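Local coordinates for AztD protein (Citrobacter koseri, PDB 6CMK) that acts as a periplasmic zinc chaperone that binds zinc and passes one ion directly to the solute-binding protein AztC, at residues I96-H101 against A105-D110; A35-I40 against D110-L115. One frame throughout, in Å; residues are numbered along the deposited sequence.

Contact 1: I96-H101 against A105-D110; sequences IAFHDH and ADIDID. With ZN (zinc ion), chain I.
H99 reaches across to two aspartates of the neighbouring strand, D106 and D108. Its CB lies against the CB of D106. CG stands beside the backbone N (chi1 -59°), which swings the ring along the strand pair toward D108. CD2 passes close to D108 OD2, and NE2 donates to that same oxygen at 2.7 Å. This bond is bent, at 132°. It meets the syn side of D108 OD2, tilted out of the carboxylate plane, and the ring and carboxylate planes are 67° apart. The carboxylate would probably polarise the imidazole and help to fix its rotation.

The end of strand 88-100 and strand 105-109 form an antiparallel beta hairpin. A97 with D108 and H99 with D106 are its hydrogen-bonded pairs. The straightest bond runs from D108 N to A97 O, at 2.8 Å. On the face opposite H99, the F98 ring lies alongside I107, with CE1 3.5 Å from I107 CG1. I96 CG2 adds a looser contact with I107 CD1.

Near the turn the hairpin carries a high-affinity zinc site. D106 OD1 binds the zinc ion at 2.2 Å. H101 ND1 binds the zinc ion at a longer 2.6 Å, with the metal in the plane of its ring. H104 and H405 complete the site, with H405 NE2 beside D106 OD1, within hydrogen-bonding distance.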
loop_
_atom_site.group_PDB
_atom_site.type_symbol
_atom_site.label_atom_id
_atom_site.label_comp_id
_atom_site.label_asym_id
_atom_site.label_seq_id
_atom_site.Cartn_x
_atom_site.Cartn_y
_atom_site.Cartn_z
ATOM N N ILE B 96 2.148 -16.072 2.055
ATOM C CA ILE B 96 1.241 -15.009 2.471
ATOM C C ILE B 96 1.254 -13.945 1.389
ATOM O O ILE B 96 2.314 -13.403 1.058
ATOM C CB ILE B 96 1.626 -14.397 3.829
ATOM C CG1 ILE B 96 1.597 -15.471 4.923
ATOM C CG2 ILE B 96 0.665 -13.255 4.164
ATOM C CD1 ILE B 96 2.131 -15.013 6.280
ATOM N N ALA B 97 0.081 -13.645 0.835
ATOM C CA ALA B 97 -0.034 -12.615 -0.174
ATOM C C ALA B 97 -1.358 -11.888 0.013
ATOM O O ALA B 97 -2.306 -12.423 0.595
ATOM C CB ALA B 97 0.075 -13.207 -1.588
ATOM N N PHE B 98 -1.405 -10.654 -0.475
ATOM C CA PHE B 98 -2.561 -9.794 -0.285
ATOM C C PHE B 98 -3.105 -9.263 -1.601
ATOM O O PHE B 98 -2.413 -9.210 -2.625
ATOM C CB PHE B 98 -2.222 -8.615 0.621
ATOM C CG PHE B 98 -1.827 -9.024 2.004
ATOM C CD1 PHE B 98 -2.791 -9.323 2.957
ATOM C CD2 PHE B 98 -0.483 -9.127 2.346
ATOM C CE1 PHE B 98 -2.427 -9.695 4.255
ATOM C CE2 PHE B 98 -0.118 -9.501 3.631
ATOM C CZ PHE B 98 -1.083 -9.792 4.576
ATOM N N HIS B 99 -4.384 -8.895 -1.554
ATOM C CA HIS B 99 -5.042 -8.152 -2.618
ATOM C C HIS B 99 -5.582 -6.852 -2.040
ATOM O O HIS B 99 -6.287 -6.869 -1.024
ATOM C CB HIS B 99 -6.178 -8.957 -3.241
ATOM C CG HIS B 99 -5.740 -10.255 -3.835
ATOM N ND1 HIS B 99 -5.075 -10.333 -5.039
ATOM C CD2 HIS B 99 -5.871 -11.528 -3.392
ATOM C CE1 HIS B 99 -4.813 -11.598 -5.311
ATOM N NE2 HIS B 99 -5.287 -12.344 -4.327
ATOM N N ASP B 100 -5.260 -5.741 -2.703
ATOM C CA ASP B 100 -5.626 -4.390 -2.268
ATOM C C ASP B 100 -6.993 -4.044 -2.845
ATOM O O ASP B 100 -7.108 -3.709 -4.025
ATOM C CB ASP B 100 -4.564 -3.399 -2.734
ATOM C CG ASP B 100 -4.829 -1.972 -2.276
ATOM O OD1 ASP B 100 -5.907 -1.701 -1.714
ATOM O OD2 ASP B 100 -3.932 -1.118 -2.487
ATOM N N HIS B 101 -8.032 -4.088 -2.009
ATOM C CA HIS B 101 -9.402 -3.885 -2.463
ATOM C C HIS B 101 -10.012 -2.591 -1.924
ATOM O O HIS B 101 -11.225 -2.499 -1.720
ATOM C CB HIS B 101 -10.241 -5.107 -2.102
ATOM C CG HIS B 101 -9.980 -6.273 -3.008
ATOM N ND1 HIS B 101 -10.592 -7.497 -2.857
ATOM C CD2 HIS B 101 -9.177 -6.385 -4.094
ATOM C CE1 HIS B 101 -10.173 -8.317 -3.808
ATOM N NE2 HIS B 101 -9.313 -7.666 -4.571
ATOM N N ALA B 105 -8.770 -5.497 2.470
ATOM C CA ALA B 105 -7.750 -6.312 1.837
ATOM C C ALA B 105 -8.139 -7.770 2.011
ATOM O O ALA B 105 -8.777 -8.139 3.004
ATOM C CB ALA B 105 -6.356 -6.064 2.438
ATOM N N ASP B 106 -7.786 -8.581 1.020
ATOM C CA ASP B 106 -7.903 -10.027 1.090
ATOM C C ASP B 106 -6.531 -10.609 1.391
ATOM O O ASP B 106 -5.516 -10.093 0.925
ATOM C CB ASP B 106 -8.406 -10.614 -0.225
ATOM C CG ASP B 106 -9.845 -10.261 -0.514
ATOM O OD1 ASP B 106 -10.450 -9.514 0.284
ATOM O OD2 ASP B 106 -10.362 -10.737 -1.547
ATOM N N ILE B 107 -6.505 -11.694 2.158
ATOM C CA ILE B 107 -5.258 -12.397 2.465
ATOM C C ILE B 107 -5.349 -13.820 1.923
ATOM O O ILE B 107 -6.323 -14.539 2.187
ATOM C CB ILE B 107 -4.942 -12.384 3.977
ATOM C CG1 ILE B 107 -3.554 -12.984 4.235
ATOM C CG2 ILE B 107 -6.011 -13.115 4.786
ATOM C CD1 ILE B 107 -3.103 -12.908 5.704
ATOM N N ASP B 108 -4.336 -14.212 1.149
ATOM C CA ASP B 108 -4.195 -15.557 0.599
ATOM C C ASP B 108 -3.084 -16.269 1.354
ATOM O O ASP B 108 -1.936 -15.810 1.333
ATOM C CB ASP B 108 -3.853 -15.514 -0.889
ATOM C CG ASP B 108 -4.977 -14.954 -1.742
ATOM O OD1 ASP B 108 -6.140 -14.946 -1.290
ATOM O OD2 ASP B 108 -4.686 -14.531 -2.880
ATOM N N ILE B 109 -3.411 -17.395 1.984
ATOM C CA ILE B 109 -2.478 -18.122 2.838
ATOM C C ILE B 109 -2.273 -19.515 2.263
ATOM O O ILE B 109 -3.238 -20.261 2.054
ATOM C CB ILE B 109 -2.968 -18.202 4.294
ATOM C CG1 ILE B 109 -3.049 -16.801 4.902
ATOM C CG2 ILE B 109 -2.029 -19.064 5.130
ATOM C CD1 ILE B 109 -3.826 -16.744 6.188
ATOM N N ASP B 110 -1.016 -19.871 2.026
ATOM C CA ASP B 110 -0.644 -21.218 1.617
ATOM C C ASP B 110 0.598 -21.624 2.393
ATOM O O ASP B 110 1.229 -20.800 3.063
ATOM C CB ASP B 110 -0.379 -21.293 0.108
ATOM C CG ASP B 110 -1.538 -20.772 -0.713
ATOM O OD1 ASP B 110 -2.666 -21.275 -0.528
ATOM O OD2 ASP B 110 -1.325 -19.853 -1.534
HETATM ZN ZN ZN I . -11.992 -8.514 -0.923
#

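Contact 2: A35-I40 against D110-L115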
loop_
_atom_site.group_PDB
_atom_site.type_symbol
_atom_site.label_atom_id
_atom_site.label_comp_id
_atom_site.label_asym_id
_atom_site.label_seq_id
_atom_site.Cartn_x
_atom_site.Cartn_y
_atom_site.Cartn_z
ATOM N N ALA B 35 -1.893 -13.214 9.787
ATOM C CA ALA B 35 -0.848 -14.212 9.596
ATOM C C ALA B 35 0.478 -13.511 9.383
ATOM O O ALA B 35 0.582 -12.612 8.540
ATOM C CB ALA B 35 -1.160 -15.136 8.412
ATOM N N TRP B 36 1.480 -13.922 10.159
ATOM C CA TRP B 36 2.840 -13.421 10.022
ATOM C C TRP B 36 3.812 -14.585 10.162
ATOM O O TRP B 36 3.589 -15.495 10.966
ATOM C CB TRP B 36 3.181 -12.368 11.075
ATOM C CG TRP B 36 2.414 -11.067 10.982
ATOM C CD1 TRP B 36 1.118 -10.855 11.342
ATOM C CD2 TRP B 36 2.920 -9.803 10.548
ATOM N NE1 TRP B 36 0.775 -9.538 11.153
ATOM C CE2 TRP B 36 1.865 -8.870 10.659
ATOM C CE3 TRP B 36 4.152 -9.368 10.066
ATOM C CZ2 TRP B 36 2.017 -7.539 10.314
ATOM C CZ3 TRP B 36 4.295 -8.039 9.725
ATOM C CH2 TRP B 36 3.231 -7.144 9.849
ATOM N N ARG B 37 4.900 -14.537 9.396
ATOM C CA ARG B 37 5.874 -15.617 9.368
ATOM C C ARG B 37 7.283 -15.063 9.459
ATOM O O ARG B 37 7.590 -14.017 8.883
ATOM C CB ARG B 37 5.707 -16.446 8.100
ATOM C CG ARG B 37 4.447 -17.268 8.153
ATOM C CD ARG B 37 4.108 -17.917 6.839
ATOM N NE ARG B 37 2.851 -18.639 6.961
ATOM C CZ ARG B 37 2.326 -19.401 6.015
ATOM N NH1 ARG B 37 2.944 -19.544 4.856
ATOM N NH2 ARG B 37 1.175 -20.023 6.234
ATOM N N LEU B 38 8.120 -15.767 10.216
ATOM C CA LEU B 38 9.542 -15.493 10.309
ATOM C C LEU B 38 10.303 -16.430 9.389
ATOM O O LEU B 38 9.980 -17.615 9.285
ATOM C CB LEU B 38 10.063 -15.698 11.732
ATOM C CG LEU B 38 9.288 -15.036 12.864
ATOM C CD1 LEU B 38 9.892 -15.443 14.218
ATOM C CD2 LEU B 38 9.301 -13.540 12.676
ATOM N N PHE B 39 11.345 -15.901 8.764
ATOM C CA PHE B 39 12.279 -16.694 7.982
ATOM C C PHE B 39 13.655 -16.476 8.584
ATOM O O PHE B 39 14.110 -15.334 8.690
ATOM C CB PHE B 39 12.211 -16.295 6.506
ATOM C CG PHE B 39 10.867 -16.555 5.904
ATOM C CD1 PHE B 39 9.822 -15.684 6.138
ATOM C CD2 PHE B 39 10.628 -17.701 5.170
ATOM C CE1 PHE B 39 8.570 -15.929 5.625
ATOM C CE2 PHE B 39 9.374 -17.951 4.649
ATOM C CZ PHE B 39 8.349 -17.065 4.880
ATOM N N ILE B 40 14.289 -17.565 9.020
ATOM C CA ILE B 40 15.469 -17.491 9.870
ATOM C C ILE B 40 16.556 -18.360 9.264
ATOM O O ILE B 40 16.364 -19.568 9.081
ATOM C CB ILE B 40 15.172 -17.937 11.308
ATOM C CG1 ILE B 40 13.958 -17.194 11.880
ATOM C CG2 ILE B 40 16.383 -17.687 12.183
ATOM C CD1 ILE B 40 12.868 -18.133 12.313
ATOM N N ASP B 110 -1.016 -19.871 2.026
ATOM C CA ASP B 110 -0.644 -21.218 1.617
ATOM C C ASP B 110 0.598 -21.624 2.393
ATOM O O ASP B 110 1.229 -20.800 3.063
ATOM C CB ASP B 110 -0.379 -21.293 0.108
ATOM C CG ASP B 110 -1.538 -20.772 -0.713
ATOM O OD1 ASP B 110 -2.666 -21.275 -0.528
ATOM O OD2 ASP B 110 -1.325 -19.853 -1.534
ATOM N N ALA B 111 0.953 -22.904 2.300
ATOM C CA ALA B 111 2.185 -23.360 2.920
ATOM C C ALA B 111 3.374 -22.667 2.261
ATOM O O ALA B 111 3.354 -22.422 1.050
ATOM C CB ALA B 111 2.345 -24.873 2.793
ATOM N N PRO B 112 4.413 -22.325 3.017
ATOM C CA PRO B 112 5.627 -21.799 2.388
ATOM C C PRO B 112 6.269 -22.887 1.545
ATOM O O PRO B 112 6.118 -24.077 1.820
ATOM C CB PRO B 112 6.506 -21.407 3.584
ATOM C CG PRO B 112 6.056 -22.337 4.677
ATOM C CD PRO B 112 4.580 -22.522 4.465
ATOM N N LYS B 113 6.967 -22.480 0.489
ATOM C CA LYS B 113 7.603 -23.477 -0.358
ATOM C C LYS B 113 8.833 -22.910 -1.052
ATOM O O LYS B 113 8.938 -21.705 -1.311
ATOM C CB LYS B 113 6.617 -24.035 -1.393
ATOM C CG LYS B 113 6.133 -23.038 -2.428
ATOM C CD LYS B 113 5.086 -23.667 -3.337
ATOM C CE LYS B 113 4.308 -22.618 -4.119
ATOM N NZ LYS B 113 3.392 -21.818 -3.257
ATOM N N LEU B 114 9.770 -23.803 -1.338
ATOM C CA LEU B 114 10.930 -23.452 -2.139
ATOM C C LEU B 114 10.504 -23.370 -3.596
ATOM O O LEU B 114 9.915 -24.315 -4.130
ATOM C CB LEU B 114 12.030 -24.497 -1.973
ATOM C CG LEU B 114 13.296 -24.144 -1.198
ATOM C CD1 LEU B 114 14.192 -25.371 -1.163
ATOM C CD2 LEU B 114 14.035 -22.973 -1.814
ATOM N N LEU B 115 10.779 -22.247 -4.222
ATOM C CA LEU B 115 10.445 -22.095 -5.624
ATOM C C LEU B 115 11.567 -22.635 -6.492
ATOM O O LEU B 115 12.704 -22.807 -6.032
ATOM C CB LEU B 115 10.187 -20.631 -5.945
ATOM C CG LEU B 115 8.875 -20.079 -5.387
ATOM C CD1 LEU B 115 8.870 -18.566 -5.466
ATOM C CD2 LEU B 115 7.661 -20.667 -6.106
#
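R37 grips the backbone carbonyl of D110 with its guanidinium group. NH1 of R37 donates to D110 O at 2.8 Å, with an N-H...O angle of 157°. The oxygen lies close to the guanidinium plane, at its edge, and the donor sits nearly in line with the C=O bond. R37 NH2 makes a second, weak bond to the same D110 O at 3.3 Å. One carbonyl oxygen is thus shared by two nitrogens of one arginine. R37 NH1 also bonds the carbonyl of S94, on the chain leading into I96.

The arginine chain is extended from CG to NE (chi2 170°, chi3 -177°). This carries the charged end well away from strand 32-42, so that it bridges a wide gap. The nearest CA atoms of the two segments, those of R37 and P112, are still 9.3 Å apart.

Around the polar bond the packing is light. P112 CD lies 3.4 Å from R37 NH1, approaching obliquely. The R37 side chain and the proline ring cross at about a right angle. P112 also packs on A60 of strand 58-63, and R37 touches L59 of that strand.

Strand 32-42 belongs to one antiparallel sheet of the beta propeller and strand 113-120 to the next. The contact therefore joins two sheets through the chain just before strand 113-120. The acceptor is a main-chain carbonyl, so the buried arginine anchors the backbone at D110 without calling on the carboxylate of that residue.

The centres of contacts 1 and 2 lie about 14 Å apart, on the same side of the chain's centre. They share D110, the residue just after strand 105-109, where the chain turns toward strand 113-120. Along the sequence, 35-40 comes first, then the hairpin of contact 1, then 111-115, so contact 1 is nested inside the loop closed by contact 2. Strands 88-100, 105-109 and 113-120 belong to one sheet, while strand 32-42 belongs to another. The contacts also touch directly: I96 and I109 pack on A35 and R37. The hairpin bearing zinc-site residues is thus tied at its base to the neighbouring sheet, with the metal at its far end.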